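Local coordinates for protein formyltransferase (Francisella tularensis subsp. tularensis, PDB 4NV1) that belongs to the formyltransferase family, pairing a formyl transferase domain with a C-terminal dimerization domain, and holds dTDP-4-amino-4,6-dideoxyglucose in its pocket, at residues A[21-26]-A[31-36]. Residues are numbered along the deposited sequence; the frame is centred on the assembly and turned at random.
Sequences NIIGSK and VDYFCS
Ile23, on a helix, and Val31, on the strand that follows, have the CA atoms nearest each other across 21-26 and 31-36, 8.1 Å apart, a spacing bridged by side chains alone. Ile23 carries the helix side of the contact with two branches. A chi1 of -61° places its CG1 beside the backbone N and turns the CG2 methyl anti to it; CG2 meets Val31 CG1 at 4.0 Å, the two side chains passing at a slant. Its other branch ends in CD1, which lies 3.9 Å from Tyr33 OH; the phenol comes from the opposite direction, and its oxygen also stands 4.0 Å from Ile23 CB. The end of the tyrosine therefore rests against aliphatic carbon. Val31 divides its methyls between two neighbours: CG1 serves the isoleucine, while CG2 sits 3.6 Å above one face of the Tyr33 ring, displaced toward its rim. Two residues past Ile23, Ser25 OG donates a hydrogen bond to Ile22 O at 2.8 Å, with a C=O...OG angle of 144°, and Ser25 N shares that acceptor. Val8 of strand 4-9 touches Ile23, Val31 and Tyr33, so the contact lies between the helix and both strands of the beta-alpha-beta unit 4-9, 13-24, 29-35. Leu16 and Lys20, earlier on that helix, also touch Tyr33, while Ile22 packs on helix 147-170, where Asp167 forms a salt bridge with Lys26.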
ATOM      1  N   ASN A  21       7.290  16.195  30.404  1.00 42.13           N
ATOM      2  CA  ASN A  21       5.969  16.619  30.785  1.00 43.40           C
ATOM      3  C   ASN A  21       5.446  16.040  32.088  1.00 40.35           C
ATOM      4  O   ASN A  21       5.076  16.749  33.027  1.00 36.43           O
ATOM      5  CB  ASN A  21       5.027  16.169  29.690  1.00 50.76           C
ATOM      6  CG  ASN A  21       4.104  17.262  29.330  1.00 55.75           C
ATOM      7  OD1 ASN A  21       3.165  17.538  30.070  1.00 59.15           O
ATOM      8  ND2 ASN A  21       4.439  17.967  28.258  1.00 54.74           N
ATOM      9  N   ILE A  22       5.379  14.717  32.113  1.00 34.16           N
ATOM     10  CA  ILE A  22       4.969  14.028  33.339  1.00 32.11           C
ATOM     11  C   ILE A  22       5.941  14.308  34.489  1.00 27.57           C
ATOM     12  O   ILE A  22       5.500  14.703  35.558  1.00 31.82           O
ATOM     13  CB  ILE A  22       4.877  12.524  33.064  1.00 32.34           C
ATOM     14  CG1 ILE A  22       3.710  12.299  32.101  1.00 29.77           C
ATOM     15  CG2 ILE A  22       4.770  11.720  34.364  1.00 30.01           C
ATOM     16  CD1 ILE A  22       3.996  11.143  31.204  1.00 34.44           C
ATOM     17  N   ILE A  23       7.236  14.085  34.297  1.00 30.18           N
ATOM     18  CA  ILE A  23       8.192  14.209  35.385  1.00 29.90           C
ATOM     19  C   ILE A  23       8.404  15.638  35.868  1.00 33.97           C
ATOM     20  O   ILE A  23       8.378  15.869  37.079  1.00 34.87           O
ATOM     21  CB  ILE A  23       9.539  13.582  35.073  1.00 32.52           C
ATOM     22  CG1 ILE A  23       9.379  12.097  34.810  1.00 33.97           C
ATOM     23  CG2 ILE A  23      10.494  13.656  36.258  1.00 32.42           C
ATOM     24  CD1 ILE A  23      10.559  11.548  34.035  1.00 33.58           C
ATOM     25  N   GLY A  24       8.651  16.584  34.954  1.00 39.25           N
ATOM     26  CA  GLY A  24       8.639  18.013  35.287  1.00 37.70           C
ATOM     27  C   GLY A  24       7.411  18.470  36.082  1.00 41.44           C
ATOM     28  O   GLY A  24       7.470  19.466  36.817  1.00 41.58           O
ATOM     29  N   SER A  25       6.287  17.761  36.005  1.00 36.49           N
ATOM     30  CA  SER A  25       5.134  18.174  36.814  1.00 36.89           C
ATOM     31  C   SER A  25       5.292  17.833  38.290  1.00 34.16           C
ATOM     32  O   SER A  25       4.490  18.272  39.081  1.00 42.37           O
ATOM     33  CB  SER A  25       3.812  17.632  36.268  1.00 39.59           C
ATOM     34  OG  SER A  25       3.542  16.330  36.765  1.00 41.59           O
ATOM     35  N   LYS A  26       6.314  17.082  38.680  1.00 32.99           N
ATOM     36  CA  LYS A  26       6.357  16.480  39.985  1.00 35.95           C
ATOM     37  C   LYS A  26       7.223  17.301  40.934  1.00 41.56           C
ATOM     38  O   LYS A  26       8.219  17.902  40.524  1.00 35.65           O
ATOM     39  CB  LYS A  26       7.026  15.114  39.902  1.00 32.80           C
ATOM     40  CG  LYS A  26       6.350  14.095  39.015  1.00 38.64           C
ATOM     41  CD  LYS A  26       4.953  13.707  39.482  1.00 35.24           C
ATOM     42  CE  LYS A  26       4.260  12.911  38.397  1.00 34.79           C
ATOM     43  NZ  LYS A  26       2.973  12.369  38.883  1.00 39.48           N
ATOM     44  N   VAL A  31      16.044  15.635  37.547  1.00 32.16           N
ATOM     45  CA  VAL A  31      16.215  14.589  36.543  1.00 33.45           C
ATOM     46  C   VAL A  31      17.218  15.011  35.466  1.00 31.58           C
ATOM     47  O   VAL A  31      17.005  16.067  34.897  1.00 32.83           O
ATOM     48  CB  VAL A  31      14.838  14.218  35.928  1.00 32.82           C
ATOM     49  CG1 VAL A  31      14.012  15.432  35.550  1.00 42.89           C
ATOM     50  CG2 VAL A  31      15.016  13.425  34.665  1.00 33.38           C
ATOM     51  N   ASP A  32      18.240  14.202  35.179  1.00 29.50           N
ATOM     52  CA  ASP A  32      19.036  14.321  33.956  1.00 34.87           C
ATOM     53  C   ASP A  32      18.622  13.333  32.877  1.00 36.41           C
ATOM     54  O   ASP A  32      18.358  12.176  33.163  1.00 34.45           O
ATOM     55  CB  ASP A  32      20.520  14.082  34.252  1.00 33.87           C
ATOM     56  CG  ASP A  32      21.026  14.978  35.368  1.00 32.69           C
ATOM     57  OD1 ASP A  32      20.507  16.099  35.428  1.00 40.98           O
ATOM     58  OD2 ASP A  32      21.828  14.557  36.230  1.00 33.59           O
ATOM     59  N   TYR A  33      18.643  13.772  31.622  1.00 36.26           N
ATOM     60  CA  TYR A  33      18.248  12.957  30.491  1.00 30.83           C
ATOM     61  C   TYR A  33      19.442  12.672  29.611  1.00 36.54           C
ATOM     62  O   TYR A  33      20.170  13.589  29.202  1.00 40.51           O
ATOM     63  CB  TYR A  33      17.193  13.692  29.660  1.00 28.23           C
ATOM     64  CG  TYR A  33      15.883  13.931  30.331  1.00 32.27           C
ATOM     65  CD1 TYR A  33      15.639  15.106  31.003  1.00 33.93           C
ATOM     66  CD2 TYR A  33      14.846  12.981  30.280  1.00 30.85           C
ATOM     67  CE1 TYR A  33      14.432  15.356  31.634  1.00 34.70           C
ATOM     68  CE2 TYR A  33      13.631  13.247  30.900  1.00 31.65           C
ATOM     69  CZ  TYR A  33      13.418  14.418  31.595  1.00 36.55           C
ATOM     70  OH  TYR A  33      12.212  14.669  32.266  1.00 36.19           O
ATOM     71  N   PHE A  34      19.612  11.411  29.256  1.00 36.03           N
ATOM     72  CA  PHE A  34      20.626  10.984  28.319  1.00 34.34           C
ATOM     73  C   PHE A  34      20.001  10.250  27.146  1.00 40.10           C
ATOM     74  O   PHE A  34      18.936   9.628  27.217  1.00 34.79           O
ATOM     75  CB  PHE A  34      21.587  10.010  28.974  1.00 38.26           C
ATOM     76  CG  PHE A  34      22.199  10.525  30.239  1.00 42.85           C
ATOM     77  CD1 PHE A  34      21.624  10.244  31.474  1.00 41.15           C
ATOM     78  CD2 PHE A  34      23.385  11.270  30.204  1.00 43.30           C
ATOM     79  CE1 PHE A  34      22.202  10.698  32.667  1.00 38.25           C
ATOM     80  CE2 PHE A  34      23.978  11.703  31.397  1.00 43.59           C
ATOM     81  CZ  PHE A  34      23.378  11.411  32.633  1.00 41.43           C
ATOM     82  N   CYS A  35      20.755  10.283  26.066  1.00 46.12           N
ATOM     83  CA  CYS A  35      20.425   9.618  24.825  1.00 43.51           C
ATOM     84  C   CYS A  35      21.692   8.962  24.311  1.00 43.19           C
ATOM     85  O   CYS A  35      22.699   8.900  25.011  1.00 31.74           O
ATOM     86  CB  CYS A  35      19.924  10.664  23.849  1.00 48.24           C
ATOM     87  SG  CYS A  35      21.210  11.773  23.240  1.00 41.32           S
ATOM     88  N   SER A  36      21.648   8.420  23.105  1.00 47.89           N
ATOM     89  CA  SER A  36      22.811   7.716  22.594  1.00 45.66           C
ATOM     90  C   SER A  36      23.536   8.590  21.555  1.00 44.96           C
ATOM     91  O   SER A  36      23.041   9.653  21.123  1.00 43.00           O
ATOM     92  CB  SER A  36      22.420   6.338  22.046  1.00 47.90           C
ATOM     93  OG  SER A  36      23.179   6.006  20.896  1.00 46.92           O
TER